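Local coordinates for FBP protein (Leishmania major, PDB 5OEZ) that probably catalyses the magnesium-dependent hydrolysis of fructose 1,6-bisphosphate to fructose 6-phosphate and phosphate in carbohydrate biosynthesis, working as a homotetramer, at residues C[37-42]-C[177-182]; C[143-148]-C[154-159]; C[233-238]-C[328-333]; C[279-284]-C[304-309]. All blocks are in the same frame, centred on the assembly; numbering follows the deposited sequence.

Contact 1 of 4, residues C[37-42]-C[177-182]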
loop_
_atom_site.group_PDB
_atom_site.type_symbol
_atom_site.label_atom_id
_atom_site.label_comp_id
_atom_site.label_asym_id
_atom_site.label_seq_id
_atom_site.Cartn_x
_atom_site.Cartn_y
_atom_site.Cartn_z
ATOM N N THR C 37 13.047 -0.416 -10.716
ATOM C CA THR C 37 11.708 -0.586 -11.253
ATOM C C THR C 37 11.362 -2.049 -11.384
ATOM O O THR C 37 10.234 -2.470 -11.031
ATOM C CB THR C 37 11.542 0.121 -12.619
ATOM O OG1 THR C 37 11.851 1.503 -12.466
ATOM C CG2 THR C 37 10.112 0.012 -13.113
ATOM N N SER C 38 12.327 -2.830 -11.886
ATOM C CA SER C 38 12.138 -4.282 -12.073
ATOM C C SER C 38 11.842 -4.964 -10.749
ATOM O O SER C 38 10.944 -5.803 -10.653
ATOM C CB SER C 38 13.381 -4.921 -12.705
ATOM O OG SER C 38 13.691 -4.316 -13.945
ATOM N N VAL C 39 12.612 -4.589 -9.735
ATOM C CA VAL C 39 12.473 -5.174 -8.404
ATOM C C VAL C 39 11.091 -4.884 -7.818
ATOM O O VAL C 39 10.477 -5.772 -7.222
ATOM C CB VAL C 39 13.619 -4.734 -7.475
ATOM C CG1 VAL C 39 13.380 -5.156 -6.031
ATOM C CG2 VAL C 39 14.932 -5.368 -7.944
ATOM N N LYS C 40 10.603 -3.667 -8.019
ATOM C CA LYS C 40 9.298 -3.282 -7.487
ATOM C C LYS C 40 8.158 -3.998 -8.180
ATOM O O LYS C 40 7.166 -4.349 -7.540
ATOM C CB LYS C 40 9.116 -1.771 -7.566
ATOM C CG LYS C 40 10.027 -1.060 -6.593
ATOM C CD LYS C 40 9.823 0.434 -6.524
ATOM C CE LYS C 40 10.207 1.126 -7.810
ATOM N NZ LYS C 40 9.631 2.494 -7.771
ATOM N N VAL C 41 8.289 -4.186 -9.488
ATOM C CA VAL C 41 7.297 -4.919 -10.255
ATOM C C VAL C 41 7.231 -6.378 -9.799
ATOM O O VAL C 41 6.147 -6.940 -9.637
ATOM C CB VAL C 41 7.576 -4.824 -11.779
ATOM C CG1 VAL C 41 6.729 -5.822 -12.568
ATOM C CG2 VAL C 41 7.288 -3.413 -12.267
ATOM N N ILE C 42 8.392 -6.976 -9.577
ATOM C CA ILE C 42 8.457 -8.368 -9.095
ATOM C C ILE C 42 7.874 -8.506 -7.687
ATOM O O ILE C 42 7.163 -9.457 -7.402
ATOM C CB ILE C 42 9.898 -8.898 -9.146
ATOM C CG1 ILE C 42 10.340 -9.012 -10.606
ATOM C CG2 ILE C 42 10.007 -10.240 -8.438
ATOM C CD1 ILE C 42 11.843 -9.044 -10.790
ATOM N N THR C 177 11.368 -5.785 1.703
ATOM C CA THR C 177 12.087 -5.945 0.453
ATOM C C THR C 177 13.403 -5.161 0.580
ATOM O O THR C 177 13.375 -3.945 0.754
ATOM C CB THR C 177 11.258 -5.420 -0.714
ATOM O OG1 THR C 177 9.971 -6.041 -0.671
ATOM C CG2 THR C 177 11.918 -5.714 -2.055
ATOM N N ASN C 178 14.530 -5.876 0.535
ATOM C CA ASN C 178 15.854 -5.295 0.672
ATOM C C ASN C 178 16.572 -5.309 -0.634
ATOM O O ASN C 178 16.336 -6.179 -1.455
ATOM C CB ASN C 178 16.672 -6.089 1.641
ATOM C CG ASN C 178 16.093 -6.065 3.037
ATOM O OD1 ASN C 178 15.820 -7.112 3.635
ATOM N ND2 ASN C 178 15.916 -4.874 3.572
ATOM N N LEU C 179 17.422 -4.312 -0.835
ATOM C CA LEU C 179 18.289 -4.238 -1.988
ATOM C C LEU C 179 19.681 -3.957 -1.476
ATOM O O LEU C 179 19.902 -2.959 -0.799
ATOM C CB LEU C 179 17.823 -3.151 -2.958
ATOM C CG LEU C 179 18.368 -3.237 -4.386
ATOM C CD1 LEU C 179 17.375 -2.621 -5.352
ATOM C CD2 LEU C 179 19.724 -2.564 -4.515
ATOM N N VAL C 180 20.617 -4.851 -1.783
ATOM C CA VAL C 180 21.988 -4.755 -1.297
ATOM C C VAL C 180 22.872 -4.633 -2.527
ATOM O O VAL C 180 22.692 -5.371 -3.488
ATOM C CB VAL C 180 22.326 -6.001 -0.464
ATOM C CG1 VAL C 180 23.778 -6.019 -0.016
ATOM C CG2 VAL C 180 21.404 -6.069 0.754
ATOM N N LEU C 181 23.844 -3.736 -2.481
ATOM C CA LEU C 181 24.527 -3.285 -3.674
ATOM C C LEU C 181 25.978 -2.964 -3.375
ATOM O O LEU C 181 26.285 -2.485 -2.274
ATOM C CB LEU C 181 23.807 -2.006 -4.137
ATOM C CG LEU C 181 24.315 -1.227 -5.343
ATOM C CD1 LEU C 181 24.253 -2.062 -6.617
ATOM C CD2 LEU C 181 23.484 0.029 -5.496
ATOM N N THR C 182 26.868 -3.186 -4.343
ATOM C CA THR C 182 28.246 -2.679 -4.267
ATOM C C THR C 182 28.671 -2.125 -5.618
ATOM O O THR C 182 28.239 -2.635 -6.652
ATOM C CB THR C 182 29.275 -3.756 -3.790
ATOM O OG1 THR C 182 30.584 -3.165 -3.654
ATOM C CG2 THR C 182 29.380 -4.940 -4.750
#
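Helix 27-47 lies against the long mixed sheet of the N-terminal domain, and here Val-39 on the helix meets Thr-177 and Leu-179 on strand 177-182. The contact is wholly apolar and light: Val-39 CG1 comes within 4.3 Å of Thr-177 CG2, and Val-39 CG2 within 4.5 Å of Leu-179 CD1. The valine forks over the strand, one methyl to each partner. With CG1 anti to the backbone N (chi1 171°), that branch is left for the threonine and CG2 for the leucine. Thr-177 and Leu-179 are two residues apart, so both side chains rise from the helix side of the strand, while the Asn-178 side chain between them leaves from the other side. This is helix-on-sheet packing in an alpha/beta layered domain, and Val-39 also touches Ala-171 and Tyr-173 of the neighbouring antiparallel strand 167-173. The first turn of the same helix holds Asp-27, Phe-28 and Thr-29, which bind AMP. On another side of the helix Lys-40 NZ forms a salt bridge with Glu-198 of the second subunit, and Thr-37 OG1 hydrogen-bonds to that same carboxylate.

Contact 2 of 4, residues C[143-148]-C[154-159]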
loop_
_atom_site.group_PDB
_atom_site.type_symbol
_atom_site.label_atom_id
_atom_site.label_comp_id
_atom_site.label_asym_id
_atom_site.label_seq_id
_atom_site.Cartn_x
_atom_site.Cartn_y
_atom_site.Cartn_z
ATOM N N LYS C 143 38.045 -1.448 -23.320
ATOM C CA LYS C 143 38.380 -0.318 -24.207
ATOM C C LYS C 143 38.714 -0.835 -25.613
ATOM O O LYS C 143 39.204 -1.963 -25.751
ATOM C CB LYS C 143 39.528 0.537 -23.621
ATOM C CG LYS C 143 39.329 2.045 -23.684
ATOM C CD LYS C 143 38.220 2.519 -22.747
ATOM C CE LYS C 143 38.744 2.684 -21.303
ATOM N NZ LYS C 143 38.238 1.695 -20.311
ATOM N N ASP C 144 38.386 -0.018 -26.624
ATOM C CA ASP C 144 38.480 -0.334 -28.073
ATOM C C ASP C 144 37.750 -1.638 -28.510
ATOM O O ASP C 144 38.191 -2.337 -29.417
ATOM C CB ASP C 144 39.870 -0.066 -28.713
ATOM C CG ASP C 144 40.868 -1.193 -28.553
ATOM O OD1 ASP C 144 40.758 -2.036 -27.652
ATOM O OD2 ASP C 144 41.801 -1.221 -29.375
ATOM N N THR C 145 36.590 -1.905 -27.891
ATOM C CA THR C 145 35.777 -3.104 -28.190
ATOM C C THR C 145 34.329 -2.714 -28.524
ATOM O O THR C 145 33.762 -1.795 -27.915
ATOM C CB THR C 145 35.787 -4.094 -27.005
ATOM O OG1 THR C 145 37.127 -4.255 -26.524
ATOM C CG2 THR C 145 35.238 -5.457 -27.418
ATOM N N THR C 146 33.745 -3.411 -29.501
ATOM C CA THR C 146 32.322 -3.240 -29.864
ATOM C C THR C 146 31.632 -4.606 -29.918
ATOM O O THR C 146 32.284 -5.647 -30.039
ATOM C CB THR C 146 32.076 -2.468 -31.172
ATOM O OG1 THR C 146 32.514 -3.260 -32.269
ATOM C CG2 THR C 146 32.784 -1.099 -31.190
ATOM N N ILE C 147 30.309 -4.582 -29.786
ATOM C CA ILE C 147 29.491 -5.783 -29.843
ATOM C C ILE C 147 28.287 -5.502 -30.729
ATOM O O ILE C 147 27.373 -4.775 -30.326
ATOM C CB ILE C 147 29.054 -6.225 -28.422
ATOM C CG1 ILE C 147 30.286 -6.621 -27.597
ATOM C CG2 ILE C 147 28.085 -7.402 -28.481
ATOM C CD1 ILE C 147 30.019 -6.803 -26.128
ATOM N N ASN C 148 28.316 -6.064 -31.937
ATOM C CA ASN C 148 27.208 -5.974 -32.887
ATOM C C ASN C 148 26.512 -7.321 -33.154
ATOM O O ASN C 148 25.635 -7.400 -34.009
ATOM C CB ASN C 148 27.707 -5.387 -34.205
ATOM C CG ASN C 148 28.345 -4.017 -34.019
ATOM O OD1 ASN C 148 28.019 -3.283 -33.076
ATOM N ND2 ASN C 148 29.245 -3.655 -34.919
ATOM N N ASN C 154 30.009 -13.320 -27.182
ATOM C CA ASN C 154 30.618 -14.578 -26.706
ATOM C C ASN C 154 32.139 -14.480 -26.579
ATOM O O ASN C 154 32.709 -14.957 -25.606
ATOM C CB ASN C 154 30.256 -15.754 -27.623
ATOM C CG ASN C 154 28.824 -16.233 -27.442
ATOM O OD1 ASN C 154 28.195 -16.004 -26.409
ATOM N ND2 ASN C 154 28.287 -16.883 -28.475
ATOM N N ALA C 155 32.788 -13.849 -27.555
ATOM C CA ALA C 155 34.221 -13.592 -27.475
ATOM C C ALA C 155 34.583 -12.653 -26.329
ATOM O O ALA C 155 35.560 -12.899 -25.627
ATOM C CB ALA C 155 34.744 -13.040 -28.792
ATOM N N VAL C 156 33.778 -11.614 -26.109
ATOM C CA VAL C 156 34.061 -10.635 -25.053
ATOM C C VAL C 156 34.047 -11.248 -23.661
ATOM O O VAL C 156 34.977 -11.023 -22.882
ATOM C CB VAL C 156 33.119 -9.411 -25.126
ATOM C CG1 VAL C 156 33.205 -8.538 -23.872
ATOM C CG2 VAL C 156 33.457 -8.578 -26.349
ATOM N N ILE C 157 33.013 -12.014 -23.335
ATOM C CA ILE C 157 32.911 -12.602 -21.995
ATOM C C ILE C 157 34.047 -13.574 -21.655
ATOM O O ILE C 157 34.473 -13.633 -20.493
ATOM C CB ILE C 157 31.496 -13.214 -21.820
ATOM C CG1 ILE C 157 30.504 -12.125 -21.473
ATOM C CG2 ILE C 157 31.456 -14.336 -20.817
ATOM C CD1 ILE C 157 30.733 -11.505 -20.126
ATOM N N ARG C 158 34.567 -14.285 -22.656
ATOM C CA ARG C 158 35.776 -15.109 -22.485
ATOM C C ARG C 158 37.039 -14.331 -22.069
ATOM O O ARG C 158 37.959 -14.911 -21.505
ATOM C CB ARG C 158 36.075 -15.923 -23.752
ATOM C CG ARG C 158 35.211 -17.197 -23.870
ATOM C CD ARG C 158 34.955 -17.460 -25.358
ATOM N NE ARG C 158 34.012 -18.511 -25.762
ATOM C CZ ARG C 158 33.478 -18.627 -26.986
ATOM N NH1 ARG C 158 33.777 -17.791 -27.983
ATOM N NH2 ARG C 158 32.613 -19.615 -27.223
ATOM N N MET C 159 37.095 -13.036 -22.370
ATOM C CA MET C 159 38.206 -12.176 -21.938
ATOM C C MET C 159 38.058 -11.618 -20.510
ATOM O O MET C 159 39.023 -11.074 -19.976
ATOM C CB MET C 159 38.380 -11.009 -22.921
ATOM C CG MET C 159 38.736 -11.427 -24.343
ATOM S SD MET C 159 39.354 -10.055 -25.353
ATOM C CE MET C 159 38.114 -8.810 -25.032
#
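An extended run of chain passes the last turns of a short helix, closest in backbone terms where the CA atoms of Ile-147 and Val-156 stand 8.2 Å apart. Because 145-147 is extended, Thr-145 and Ile-147 both send their side chains toward the helix, while Thr-146 between them points away. One methyl receives both. Val-156 CG2 lies 3.7 Å from Thr-145 CG2 and 3.9 Å from Ile-147 CD1, with Ile-147 CG1 at a similar distance, so the methyl rests along the outer arm of the isoleucine as well as on its end. Thr-145 and Val-156 run past each other in opposite senses, whereas Ile-147 comes across the valine at a slant. The threonine splits its two branches: CG2 is set roughly anti to the backbone N (chi1 -46° for OG1) and takes the apolar contact, and OG1 turns back to the chain it came from, with a weak hydrogen bond to Pro-142 O. Both apolar partners also reach the sheet: Ile-147 touches Cys-92 and Val-93 of strand 91-96, and Val-156 touches Leu-114 of strand 113-121. Asn-148 N hydrogen-bonds to Asp-152 OD2, tying the loop to the start of the helix. The whole is a strand-loop-helix connection: the chain leaves strand 132-140, runs extended through 145-147 and enters helix 150-158, which packs back on that run through methyl groups before the chain goes on to the antiparallel strand 167-173 in the N-terminal domain of a class 1 fructose-1,6-bisphosphatase.

Contact 3 of 4, residues C[233-238]-C[328-333]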
loop_
_atom_site.group_PDB
_atom_site.type_symbol
_atom_site.label_atom_id
_atom_site.label_comp_id
_atom_site.label_asym_id
_atom_site.label_seq_id
_atom_site.Cartn_x
_atom_site.Cartn_y
_atom_site.Cartn_z
ATOM N N ILE C 233 32.027 -30.781 8.459
ATOM C CA ILE C 233 30.689 -30.699 9.029
ATOM C C ILE C 233 30.620 -31.472 10.354
ATOM O O ILE C 233 30.070 -30.956 11.326
ATOM C CB ILE C 233 29.599 -31.119 8.021
ATOM C CG1 ILE C 233 29.550 -30.127 6.849
ATOM C CG2 ILE C 233 28.228 -31.207 8.688
ATOM C CD1 ILE C 233 29.151 -28.694 7.200
ATOM N N ASP C 234 31.219 -32.662 10.405
ATOM C CA ASP C 234 31.267 -33.435 11.652
ATOM C C ASP C 234 31.968 -32.652 12.776
ATOM O O ASP C 234 31.540 -32.693 13.930
ATOM C CB ASP C 234 31.937 -34.798 11.437
ATOM C CG ASP C 234 31.092 -35.761 10.579
ATOM O OD1 ASP C 234 29.964 -35.418 10.155
ATOM O OD2 ASP C 234 31.580 -36.885 10.305
ATOM N N TYR C 235 33.020 -31.923 12.423
ATOM C CA TYR C 235 33.755 -31.118 13.384
ATOM C C TYR C 235 32.876 -29.989 13.957
ATOM O O TYR C 235 32.830 -29.822 15.161
ATOM C CB TYR C 235 35.015 -30.532 12.745
ATOM C CG TYR C 235 35.788 -29.628 13.679
ATOM C CD1 TYR C 235 36.686 -30.156 14.609
ATOM C CD2 TYR C 235 35.616 -28.228 13.642
ATOM C CE1 TYR C 235 37.404 -29.318 15.467
ATOM C CE2 TYR C 235 36.313 -27.386 14.512
ATOM C CZ TYR C 235 37.198 -27.933 15.418
ATOM O OH TYR C 235 37.884 -27.122 16.282
ATOM N N LEU C 236 32.197 -29.236 13.090
ATOM C CA LEU C 236 31.250 -28.205 13.533
ATOM C C LEU C 236 30.243 -28.733 14.569
ATOM O O LEU C 236 29.975 -28.067 15.560
ATOM C CB LEU C 236 30.478 -27.601 12.363
ATOM C CG LEU C 236 31.236 -26.889 11.252
ATOM C CD1 LEU C 236 30.239 -26.178 10.351
ATOM C CD2 LEU C 236 32.280 -25.900 11.766
ATOM N N LYS C 237 29.755 -29.945 14.370
ATOM C CA LYS C 237 28.815 -30.559 15.308
ATOM C C LYS C 237 29.406 -31.174 16.568
ATOM O O LYS C 237 28.716 -31.266 17.583
ATOM C CB LYS C 237 28.099 -31.687 14.615
ATOM C CG LYS C 237 27.337 -31.283 13.383
ATOM C CD LYS C 237 26.639 -32.527 12.908
ATOM C CE LYS C 237 25.949 -32.290 11.599
ATOM N NZ LYS C 237 25.048 -33.435 11.377
ATOM N N MET C 238 30.629 -31.687 16.493
ATOM C CA MET C 238 31.158 -32.538 17.568
ATOM C C MET C 238 32.403 -32.041 18.270
ATOM O O MET C 238 32.815 -32.647 19.241
ATOM C CB MET C 238 31.379 -33.959 17.044
ATOM C CG MET C 238 30.076 -34.741 16.867
ATOM S SD MET C 238 30.294 -36.427 16.246
ATOM C CE MET C 238 31.073 -36.160 14.656
ATOM N N VAL C 328 35.383 -19.452 6.736
ATOM C CA VAL C 328 35.855 -19.980 5.443
ATOM C C VAL C 328 37.276 -20.551 5.549
ATOM O O VAL C 328 37.555 -21.563 4.925
ATOM C CB VAL C 328 35.775 -18.939 4.311
ATOM C CG1 VAL C 328 36.375 -19.474 3.016
ATOM C CG2 VAL C 328 34.332 -18.565 4.072
ATOM N N ASP C 329 38.160 -19.918 6.335
ATOM C CA ASP C 329 39.532 -20.466 6.588
ATOM C C ASP C 329 39.495 -21.837 7.282
ATOM O O ASP C 329 40.249 -22.713 6.914
ATOM C CB ASP C 329 40.400 -19.521 7.437
ATOM C CG ASP C 329 40.779 -18.219 6.707
ATOM O OD1 ASP C 329 40.682 -18.152 5.463
ATOM O OD2 ASP C 329 41.146 -17.240 7.398
ATOM N N LEU C 330 38.595 -22.016 8.257
ATOM C CA LEU C 330 38.471 -23.291 8.956
ATOM C C LEU C 330 38.011 -24.383 7.988
ATOM O O LEU C 330 38.544 -25.478 8.004
ATOM C CB LEU C 330 37.507 -23.181 10.146
ATOM C CG LEU C 330 37.224 -24.461 10.948
ATOM C CD1 LEU C 330 38.480 -24.901 11.658
ATOM C CD2 LEU C 330 36.087 -24.276 11.946
ATOM N N CYS C 331 37.046 -24.044 7.137
ATOM C CA CYS C 331 36.539 -24.937 6.100
ATOM C C CYS C 331 37.645 -25.350 5.129
ATOM O O CYS C 331 37.824 -26.522 4.845
ATOM C CB CYS C 331 35.392 -24.250 5.344
ATOM S SG CYS C 331 34.595 -25.202 4.038
ATOM N N MET C 332 38.415 -24.382 4.650
ATOM C CA MET C 332 39.513 -24.671 3.734
ATOM C C MET C 332 40.637 -25.474 4.381
ATOM O O MET C 332 41.373 -26.170 3.680
ATOM C CB MET C 332 40.059 -23.378 3.105
ATOM C CG MET C 332 39.121 -22.734 2.092
ATOM S SD MET C 332 38.545 -23.830 0.760
ATOM C CE MET C 332 36.884 -24.238 1.301
ATOM N N ALA C 333 40.786 -25.370 5.700
ATOM C CA ALA C 333 41.810 -26.130 6.414
ATOM C C ALA C 333 41.545 -27.626 6.347
ATOM O O ALA C 333 42.487 -28.408 6.309
ATOM C CB ALA C 333 41.918 -25.668 7.857
#
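Leu-330 of helix 325-338 reaches over to Tyr-235 and Leu-236 of helix 227-238, a helix-to-helix contact within the alpha/beta C-terminal domain that buries 90 Å² in all. The close-packed part centres on one methyl. Leu-330 CD2 sits 4.1 Å from Leu-236 CD2, the two side chains running antiparallel as they pass. Leu-236 is the buried member: it also packs on Tyr-215 of strand 214-216, and Tyr-244 touches both leucines, so this side of the contact leads into the domain interior. Leu-330 gets there by full extension, its CG anti to the backbone N (chi1 177°) and CD2 in turn anti to CA. The other side is nearer to solvent, Tyr-235 and Leu-330 both being partly exposed. The tyrosine ring crosses the leucine at about a right angle and presents neither a clean face nor a clean edge to the methyl. The ring also meets Phe-334, a turn further along helix 325-338, with the ring planes at about 50°. Away from the leucines, Lys-237 NZ makes a salt bridge to Glu-219 of its own chain and another to Glu-219 of the third subunit, which puts helix 227-238 at a subunit interface. On the partly exposed side, the leucine methyl lies nearest one ring carbon, Leu-330 CD2 to Tyr-235 CE2 at 4.0 Å, with Tyr-235 CD2 only a little farther.

Contact 4 of 4, residues C[279-284]-C[304-309]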
loop_
_atom_site.group_PDB
_atom_site.type_symbol
_atom_site.label_atom_id
_atom_site.label_comp_id
_atom_site.label_asym_id
_atom_site.label_seq_id
_atom_site.Cartn_x
_atom_site.Cartn_y
_atom_site.Cartn_z
ATOM N N LEU C 279 26.024 -23.741 -8.496
ATOM C CA LEU C 279 25.770 -22.383 -8.855
ATOM C C LEU C 279 26.480 -21.995 -10.130
ATOM O O LEU C 279 27.625 -22.385 -10.377
ATOM C CB LEU C 279 26.191 -21.433 -7.739
ATOM C CG LEU C 279 25.514 -21.539 -6.381
ATOM C CD1 LEU C 279 25.789 -20.280 -5.577
ATOM C CD2 LEU C 279 24.022 -21.802 -6.473
ATOM N N ARG C 280 25.757 -21.230 -10.937
ATOM C CA ARG C 280 26.300 -20.621 -12.137
ATOM C C ARG C 280 27.204 -19.442 -11.766
ATOM O O ARG C 280 26.829 -18.622 -10.939
ATOM C CB ARG C 280 25.170 -20.161 -13.050
ATOM C CG ARG C 280 24.713 -21.266 -13.968
ATOM C CD ARG C 280 23.488 -20.923 -14.820
ATOM N NE ARG C 280 22.442 -22.012 -14.834
ATOM C CZ ARG C 280 21.614 -22.318 -13.823
ATOM N NH1 ARG C 280 21.677 -21.651 -12.685
ATOM N NH2 ARG C 280 20.712 -23.308 -13.930
ATOM N N LEU C 281 28.392 -19.412 -12.357
ATOM C CA LEU C 281 29.405 -18.390 -12.087
ATOM C C LEU C 281 28.970 -16.960 -12.415
ATOM O O LEU C 281 29.002 -16.095 -11.551
ATOM C CB LEU C 281 30.676 -18.709 -12.875
ATOM C CG LEU C 281 31.868 -17.777 -12.694
ATOM C CD1 LEU C 281 32.355 -17.818 -11.265
ATOM C CD2 LEU C 281 32.973 -18.177 -13.635
ATOM N N LEU C 282 28.544 -16.725 -13.650
ATOM C CA LEU C 282 28.204 -15.378 -14.100
ATOM C C LEU C 282 26.966 -14.780 -13.448
ATOM O O LEU C 282 26.955 -13.598 -13.086
ATOM C CB LEU C 282 27.967 -15.352 -15.603
ATOM C CG LEU C 282 29.182 -15.158 -16.500
ATOM C CD1 LEU C 282 28.736 -15.036 -17.949
ATOM C CD2 LEU C 282 30.010 -13.933 -16.125
ATOM N N TYR C 283 25.929 -15.596 -13.326
ATOM C CA TYR C 283 24.624 -15.117 -12.924
ATOM C C TYR C 283 24.430 -15.020 -11.402
ATOM O O TYR C 283 23.632 -14.204 -10.952
ATOM C CB TYR C 283 23.543 -16.009 -13.523
ATOM C CG TYR C 283 23.633 -16.159 -15.020
ATOM C CD1 TYR C 283 23.124 -15.183 -15.879
ATOM C CD2 TYR C 283 24.197 -17.282 -15.582
ATOM C CE1 TYR C 283 23.199 -15.338 -17.260
ATOM C CE2 TYR C 283 24.274 -17.439 -16.953
ATOM C CZ TYR C 283 23.772 -16.462 -17.785
ATOM O OH TYR C 283 23.856 -16.635 -19.138
ATOM N N GLU C 284 25.140 -15.856 -10.632
ATOM C CA GLU C 284 24.926 -16.022 -9.185
ATOM C C GLU C 284 26.218 -15.943 -8.377
ATOM O O GLU C 284 26.342 -15.088 -7.506
ATOM C CB GLU C 284 24.246 -17.370 -8.878
ATOM C CG GLU C 284 22.898 -17.567 -9.565
ATOM C CD GLU C 284 22.395 -19.009 -9.549
ATOM O OE1 GLU C 284 23.205 -19.965 -9.497
ATOM O OE2 GLU C 284 21.161 -19.195 -9.609
ATOM N N GLY C 304 40.518 -21.463 -5.028
ATOM C CA GLY C 304 40.748 -20.054 -4.727
ATOM C C GLY C 304 39.514 -19.206 -4.939
ATOM O O GLY C 304 38.384 -19.713 -5.017
ATOM N N ARG C 305 39.760 -17.909 -5.055
ATOM C CA ARG C 305 38.709 -16.912 -5.166
ATOM C C ARG C 305 37.838 -17.150 -6.383
ATOM O O ARG C 305 38.349 -17.337 -7.481
ATOM C CB ARG C 305 39.323 -15.502 -5.263
ATOM C CG ARG C 305 39.997 -15.014 -3.983
ATOM C CD ARG C 305 40.801 -13.755 -4.240
ATOM N NE ARG C 305 39.934 -12.617 -4.552
ATOM C CZ ARG C 305 40.259 -11.567 -5.309
ATOM N NH1 ARG C 305 41.446 -11.451 -5.897
ATOM N NH2 ARG C 305 39.368 -10.606 -5.501
ATOM N N ILE C 306 36.523 -17.110 -6.174
ATOM C CA ILE C 306 35.544 -17.143 -7.262
ATOM C C ILE C 306 35.850 -16.061 -8.310
ATOM O O ILE C 306 35.787 -16.325 -9.514
ATOM C CB ILE C 306 34.100 -16.910 -6.733
ATOM C CG1 ILE C 306 33.635 -18.045 -5.807
ATOM C CG2 ILE C 306 33.093 -16.756 -7.872
ATOM C CD1 ILE C 306 33.506 -19.404 -6.459
ATOM N N LEU C 307 36.167 -14.850 -7.844
ATOM C CA LEU C 307 36.411 -13.706 -8.726
ATOM C C LEU C 307 37.622 -13.857 -9.625
ATOM O O LEU C 307 37.668 -13.239 -10.691
ATOM C CB LEU C 307 36.516 -12.406 -7.926
ATOM C CG LEU C 307 35.247 -11.968 -7.175
ATOM C CD1 LEU C 307 35.485 -10.640 -6.471
ATOM C CD2 LEU C 307 34.040 -11.871 -8.099
ATOM N N GLU C 308 38.574 -14.695 -9.230
ATOM C CA GLU C 308 39.762 -14.987 -10.067
ATOM C C GLU C 308 39.556 -16.086 -11.129
ATOM O O GLU C 308 40.451 -16.305 -11.929
ATOM C CB GLU C 308 40.975 -15.355 -9.200
ATOM C CG GLU C 308 41.595 -14.188 -8.440
ATOM C CD GLU C 308 42.740 -14.602 -7.509
ATOM O OE1 GLU C 308 43.094 -15.804 -7.464
ATOM O OE2 GLU C 308 43.289 -13.723 -6.804
ATOM N N GLN C 309 38.405 -16.758 -11.160
ATOM C CA GLN C 309 38.175 -17.813 -12.163
ATOM C C GLN C 309 37.936 -17.226 -13.545
ATOM O O GLN C 309 37.258 -16.207 -13.684
ATOM C CB GLN C 309 36.989 -18.691 -11.792
ATOM C CG GLN C 309 37.187 -19.497 -10.517
ATOM C CD GLN C 309 35.928 -20.249 -10.104
ATOM O OE1 GLN C 309 35.014 -20.450 -10.909
ATOM N NE2 GLN C 309 35.884 -20.695 -8.849
#
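Leu-281, first residue of helix 281-294, brings its CD1 methyl against both Ile-306 and Gln-309 of the loop that follows strand 298-300, the two approaching from directions roughly at right angles. Its CG is anti to the backbone N (chi1 -178°), which carries both methyls well out from the helix. Against Ile-306 the two side chains pass in opposite directions, and the touch is methyl to methyl, Leu-281 CD1 to Ile-306 CG2 at 3.6 Å. Against Gln-309 the leucine lies at a slant: the extended glutamine brings its amide oxygen over the fork, Gln-309 OE1 standing 3.8 Å from Leu-281 CD1 and 4.1 Å from Leu-281 CD2. The nitrogen of the same amide makes a weak hydrogen bond to Thr-318 OG1, which helps to set its turn. Ile-306 also packs on Thr-318 and Phe-322 of strand 317-323 and on Ala-289 of helix 281-294.

The other face of the 279-284 segment is charged. Arg-280, at the N-cap, gives its backbone N-H to Glu-284 OE1 (3.2 Å, 150°), met on the anti side and 30° out of the carboxylate plane; its NH1 is in a salt bridge with Glu-97. Both glutamates bind manganese, and without metal in this chain Glu-284 OE2 still lies close to Glu-97 and Asp-118. The chemistry therefore divides at the start of the helix: an apolar side chain packs it against the loop, while the adjacent arginine, by main chain and guanidinium, probably helps to hold metal-ligand carboxylates and to offset part of their negative charge.

Contacts 1 and 2 belong to the N-terminal domain, 3 and 4 to the C-terminal one. Along the chain contact 2 is nested within contact 1, and contact 4 within contact 3. Contact 1 sets helix 27-47 on the eight-stranded sheet; contact 2, its centre 28 Å away, packs the loop after strand 132-140 on helix 150-158. Contact 4 starts on strand 279-280 of the second sheet; contact 3, its centre 22 Å away, joins helices 227-238 and 325-338. One place where the domains touch is Ile-157 CG2 on Leu-282 CD1 (4.0 Å), between contacts 2 and 4: helix 150-158 adjoins the start of helix 281-294, close to metal-binding Glu-284. Contact 3 is far from contact 2, centres 41 Å apart.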